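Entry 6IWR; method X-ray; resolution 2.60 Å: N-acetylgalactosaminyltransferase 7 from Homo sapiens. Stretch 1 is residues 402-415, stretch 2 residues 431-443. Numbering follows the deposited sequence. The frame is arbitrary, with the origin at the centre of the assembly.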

# COMPACT_ATOMS: atom_id res chain seq x y z
N LEU A 402 10.03 -17.92 -8.70
CA LEU A 402 9.51 -19.00 -7.90
C LEU A 402 10.15 -20.26 -8.43
O LEU A 402 10.43 -21.20 -7.71
N LYS A 403 10.39 -20.23 -9.72
CA LYS A 403 11.09 -21.27 -10.42
C LYS A 403 12.49 -21.37 -9.87
O LYS A 403 13.06 -22.45 -9.79
N ASN A 404 13.05 -20.24 -9.48
CA ASN A 404 14.40 -20.28 -8.92
C ASN A 404 14.41 -20.91 -7.53
O ASN A 404 15.31 -21.69 -7.21
N TYR A 405 13.43 -20.56 -6.69
CA TYR A 405 13.30 -21.25 -5.41
C TYR A 405 13.27 -22.76 -5.61
O TYR A 405 13.91 -23.50 -4.86
N VAL A 406 12.56 -23.23 -6.63
CA VAL A 406 12.43 -24.67 -6.82
C VAL A 406 13.76 -25.30 -7.18
O VAL A 406 14.07 -26.41 -6.75
N ARG A 407 14.55 -24.63 -8.01
CA ARG A 407 15.86 -25.17 -8.35
C ARG A 407 16.71 -25.31 -7.10
O ARG A 407 17.29 -26.37 -6.84
N VAL A 408 16.75 -24.28 -6.28
CA VAL A 408 17.56 -24.34 -5.08
C VAL A 408 17.11 -25.49 -4.20
O VAL A 408 17.93 -26.29 -3.72
N VAL A 409 15.79 -25.58 -3.95
CA VAL A 409 15.27 -26.56 -3.01
C VAL A 409 15.52 -27.98 -3.51
O VAL A 409 15.96 -28.85 -2.76
N GLU A 410 15.26 -28.21 -4.80
CA GLU A 410 15.35 -29.55 -5.36
C GLU A 410 16.78 -30.10 -5.31
O GLU A 410 16.98 -31.32 -5.22
N VAL A 411 17.79 -29.23 -5.36
CA VAL A 411 19.15 -29.76 -5.34
C VAL A 411 19.72 -29.84 -3.92
O VAL A 411 20.55 -30.70 -3.65
N TRP A 412 19.24 -29.01 -2.99
CA TRP A 412 19.91 -28.86 -1.70
C TRP A 412 19.09 -29.28 -0.49
O TRP A 412 19.69 -29.71 0.50
N TRP A 413 17.76 -29.18 -0.51
CA TRP A 413 16.98 -29.35 0.71
C TRP A 413 16.61 -30.80 1.02
O TRP A 413 16.01 -31.04 2.07
N ASP A 414 16.92 -31.75 0.15
CA ASP A 414 16.56 -33.14 0.38
C ASP A 414 15.13 -33.29 0.88
O ASP A 414 14.19 -32.78 0.27
N GLU A 415 14.97 -34.00 2.01
CA GLU A 415 13.66 -34.35 2.52
C GLU A 415 12.93 -33.07 2.88
O GLU A 415 11.70 -33.04 2.96
N PRO A 431 7.78 -26.18 -14.27
CA PRO A 431 8.95 -26.67 -15.03
C PRO A 431 10.26 -26.01 -14.57
O PRO A 431 10.72 -25.06 -15.20
N TYR A 432 10.90 -26.51 -13.49
CA TYR A 432 12.04 -25.79 -12.90
C TYR A 432 13.33 -25.93 -13.71
O TYR A 432 14.29 -25.22 -13.43
N GLY A 433 13.38 -26.82 -14.71
CA GLY A 433 14.48 -26.85 -15.65
C GLY A 433 15.50 -27.91 -15.32
O GLY A 433 15.42 -28.62 -14.32
N ASP A 434 16.52 -28.00 -16.15
CA ASP A 434 17.55 -29.01 -15.98
C ASP A 434 18.38 -28.74 -14.73
O ASP A 434 18.97 -27.67 -14.59
N ILE A 435 18.46 -29.73 -13.83
CA ILE A 435 19.18 -29.56 -12.56
C ILE A 435 20.23 -30.68 -12.44
O ILE A 435 20.88 -30.83 -11.40
N SER A 436 20.42 -31.43 -13.52
CA SER A 436 21.36 -32.55 -13.55
C SER A 436 22.75 -32.16 -13.06
O SER A 436 23.29 -32.76 -12.12
N GLU A 437 23.38 -31.21 -13.75
CA GLU A 437 24.76 -30.88 -13.42
C GLU A 437 24.88 -30.41 -11.98
O GLU A 437 25.82 -30.77 -11.27
N LEU A 438 23.90 -29.65 -11.50
CA LEU A 438 23.93 -29.22 -10.11
C LEU A 438 23.87 -30.42 -9.18
O LEU A 438 24.62 -30.48 -8.19
N LYS A 439 23.00 -31.38 -9.46
CA LYS A 439 22.94 -32.58 -8.63
C LYS A 439 24.22 -33.41 -8.74
O LYS A 439 24.70 -33.94 -7.73
N LYS A 440 24.82 -33.50 -9.94
CA LYS A 440 26.10 -34.20 -10.05
C LYS A 440 27.21 -33.48 -9.28
O LYS A 440 28.08 -34.13 -8.68
N PHE A 441 27.20 -32.14 -9.29
CA PHE A 441 28.18 -31.39 -8.50
C PHE A 441 28.14 -31.82 -7.04
O PHE A 441 29.18 -32.15 -6.44
N ARG A 442 26.95 -31.82 -6.45
CA ARG A 442 26.81 -32.16 -5.04
C ARG A 442 27.29 -33.58 -4.75
O ARG A 442 27.96 -33.82 -3.75
N GLU A 443 26.96 -34.52 -5.63
CA GLU A 443 27.42 -35.89 -5.44
C GLU A 443 28.93 -36.02 -5.64
O GLU A 443 29.60 -36.69 -4.86

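The helix axes of 402-412 and 436-443 approach to 9.7 Å with 34° between their directions, and long side chains fill much of the gap. Arg407 (m, t, p, chi4 83°) has a sideways CA-to-CB bond, but its end comes nearer, with chi3 at p, and the guanidinium lies at the loop before the second helix. Arg407 NH1 donates to Tyr432 O at 2.9 Å (160°), and Arg407 NH2 to Asp434 O at 3.0 Å (148°); both carbonyls lie near the guanidinium plane, where the N-H groups of a guanidinium point. Gly433, between them, has phi/psi 99/179, angles that by themselves call for glycine.

Tyr432 adopts p with chi2 89°, presenting one ring face to Glu410, whose CG lies 4.0 Å from the ring centroid and 23° off the normal, a CH-pi contact. Val406 (t) sets CG1 3.3 Å from Tyr432 CD2.

Farther along, Val411 CG2 lies 4.2 Å from Leu438 CB. Lys439, off-well at chi1, chi3 and chi4, brings NZ to Glu410 O at 3.1 Å, a hydrogen bond.

The CA-to-CB bond of Arg442 points toward the first stretch, and the side chain is extended, t at chi1 to chi3, so its guanidinium reaches that helix's C-terminal region. Arg442 NH1 donates to Val411 O at 2.6 Å and salt-bridges Asp414 OD1 at 2.8 Å; Arg442 NH2 donates to Asp414 OD2 at 2.9 Å (162°). Along this shaft, Arg442 CD lies 3.5 Å from Trp412 CZ3.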

# COMPACT_ATOMS: atom_id res chain seq x y z
CB LEU A 402 8.00 -19.07 -8.06
CG LEU A 402 7.31 -20.15 -7.25
CD1 LEU A 402 7.59 -19.96 -5.78
CD2 LEU A 402 5.82 -20.12 -7.53
CB LYS A 403 11.14 -20.88 -11.88
CG LYS A 403 11.47 -22.00 -12.83
CD LYS A 403 10.93 -21.64 -14.20
CE LYS A 403 9.45 -21.33 -14.13
NZ LYS A 403 9.06 -20.30 -15.12
CB ASN A 404 14.98 -18.88 -8.86
CG ASN A 404 15.29 -18.35 -10.21
OD1 ASN A 404 14.79 -18.85 -11.23
ND2 ASN A 404 16.12 -17.32 -10.26
CB TYR A 405 12.03 -20.78 -4.69
CG TYR A 405 12.08 -19.32 -4.26
CD1 TYR A 405 13.29 -18.65 -4.13
CD2 TYR A 405 10.91 -18.63 -3.97
CE1 TYR A 405 13.34 -17.33 -3.74
CE2 TYR A 405 10.95 -17.30 -3.57
CZ TYR A 405 12.17 -16.66 -3.47
OH TYR A 405 12.22 -15.36 -3.07
CB VAL A 406 11.37 -24.98 -7.89
CG1 VAL A 406 11.44 -26.46 -8.24
CG2 VAL A 406 9.99 -24.59 -7.39
CB ARG A 407 16.54 -24.29 -9.40
CG ARG A 407 15.76 -24.17 -10.71
CD ARG A 407 16.48 -23.31 -11.71
NE ARG A 407 17.83 -23.80 -11.95
CZ ARG A 407 18.13 -24.78 -12.81
NH1 ARG A 407 17.18 -25.40 -13.48
NH2 ARG A 407 19.39 -25.18 -12.97
CB VAL A 408 17.52 -23.01 -4.32
CG1 VAL A 408 18.36 -23.12 -3.04
CG2 VAL A 408 18.05 -21.90 -5.21
CB VAL A 409 13.78 -26.31 -2.75
CG1 VAL A 409 13.12 -27.56 -2.12
CG2 VAL A 409 13.57 -25.06 -1.87
CB GLU A 410 14.82 -29.56 -6.80
CG GLU A 410 13.29 -29.76 -6.97
CD GLU A 410 12.75 -30.97 -6.24
OE1 GLU A 410 11.57 -30.93 -5.79
OE2 GLU A 410 13.50 -31.96 -6.10
CB VAL A 411 20.07 -28.96 -6.30
CG1 VAL A 411 19.75 -27.52 -6.24
CG2 VAL A 411 21.55 -29.15 -5.92
CB TRP A 412 20.37 -27.40 -1.50
CG TRP A 412 21.46 -27.02 -2.44
CD1 TRP A 412 21.37 -26.13 -3.50
CD2 TRP A 412 22.79 -27.55 -2.47
NE1 TRP A 412 22.59 -26.08 -4.17
CE2 TRP A 412 23.46 -26.94 -3.56
CE3 TRP A 412 23.47 -28.50 -1.70
CZ2 TRP A 412 24.78 -27.25 -3.88
CZ3 TRP A 412 24.78 -28.80 -2.03
CH2 TRP A 412 25.42 -28.18 -3.10
CB TRP A 413 15.68 -28.55 0.66
CG TRP A 413 15.81 -27.10 0.96
CD1 TRP A 413 16.91 -26.31 0.79
CD2 TRP A 413 14.78 -26.25 1.50
NE1 TRP A 413 16.63 -25.01 1.18
CE2 TRP A 413 15.33 -24.94 1.61
CE3 TRP A 413 13.45 -26.46 1.89
CZ2 TRP A 413 14.60 -23.86 2.10
CZ3 TRP A 413 12.72 -25.38 2.37
CH2 TRP A 413 13.30 -24.09 2.48
CB ASP A 414 17.50 -33.79 1.39
CG ASP A 414 18.95 -33.61 1.03
OD1 ASP A 414 19.25 -33.44 -0.17
OD2 ASP A 414 19.79 -33.60 1.97
CB GLU A 415 13.74 -35.30 3.72
CG GLU A 415 14.82 -34.99 4.76
CD GLU A 415 15.94 -36.03 4.75
OE1 GLU A 415 16.48 -36.35 5.84
OE2 GLU A 415 16.26 -36.52 3.64
CB PRO A 431 8.62 -26.31 -16.49
CG PRO A 431 7.22 -25.71 -16.48
CD PRO A 431 6.92 -25.29 -15.08
CB TYR A 432 12.29 -26.22 -11.44
CG TYR A 432 12.51 -27.71 -11.16
CD1 TYR A 432 13.78 -28.27 -11.20
CD2 TYR A 432 11.45 -28.53 -10.79
CE1 TYR A 432 13.99 -29.64 -10.93
CE2 TYR A 432 11.65 -29.89 -10.52
CZ TYR A 432 12.92 -30.44 -10.58
OH TYR A 432 13.12 -31.79 -10.31
CB ASP A 434 18.44 -29.05 -17.21
CG ASP A 434 19.31 -30.27 -17.24
OD1 ASP A 434 19.48 -30.93 -16.19
OD2 ASP A 434 19.84 -30.58 -18.33
CB ILE A 435 18.17 -29.50 -11.39
CG1 ILE A 435 18.60 -28.43 -10.41
CG2 ILE A 435 17.90 -30.84 -10.66
CD1 ILE A 435 18.40 -27.06 -10.95
CB SER A 436 21.47 -33.11 -14.98
OG SER A 436 20.19 -33.44 -15.46
CB GLU A 437 25.29 -29.82 -14.38
CG GLU A 437 25.21 -30.22 -15.85
CD GLU A 437 25.65 -29.11 -16.79
OE1 GLU A 437 24.82 -28.24 -17.14
OE2 GLU A 437 26.84 -29.10 -17.19
CB LEU A 438 22.80 -28.24 -9.84
CG LEU A 438 23.18 -26.86 -10.34
CD1 LEU A 438 22.08 -26.35 -11.22
CD2 LEU A 438 23.40 -25.89 -9.16
CB LYS A 439 21.72 -33.41 -9.00
CG LYS A 439 20.58 -33.29 -7.99
CD LYS A 439 19.21 -33.53 -8.62
CE LYS A 439 18.31 -34.23 -7.62
NZ LYS A 439 18.58 -33.80 -6.19
CB LYS A 440 26.48 -34.36 -11.52
CG LYS A 440 27.75 -35.13 -11.72
CD LYS A 440 27.90 -35.57 -13.17
CE LYS A 440 29.35 -35.61 -13.62
NZ LYS A 440 30.19 -36.37 -12.69
CB PHE A 441 27.91 -29.89 -8.62
CG PHE A 441 28.75 -29.07 -7.69
CD1 PHE A 441 30.00 -28.61 -8.09
CD2 PHE A 441 28.28 -28.75 -6.42
CE1 PHE A 441 30.78 -27.86 -7.23
CE2 PHE A 441 29.05 -27.98 -5.56
CZ PHE A 441 30.30 -27.54 -5.96
CB ARG A 442 25.36 -31.98 -4.61
CG ARG A 442 25.17 -32.19 -3.16
CD ARG A 442 23.73 -32.02 -2.79
NE ARG A 442 23.46 -32.65 -1.50
CZ ARG A 442 22.27 -32.64 -0.91
NH1 ARG A 442 21.24 -32.04 -1.49
NH2 ARG A 442 22.12 -33.23 0.26
CB GLU A 443 26.67 -36.84 -6.37
CG GLU A 443 25.48 -37.49 -5.69
CD GLU A 443 24.55 -38.21 -6.66
OE1 GLU A 443 24.49 -37.81 -7.85
OE2 GLU A 443 23.88 -39.17 -6.21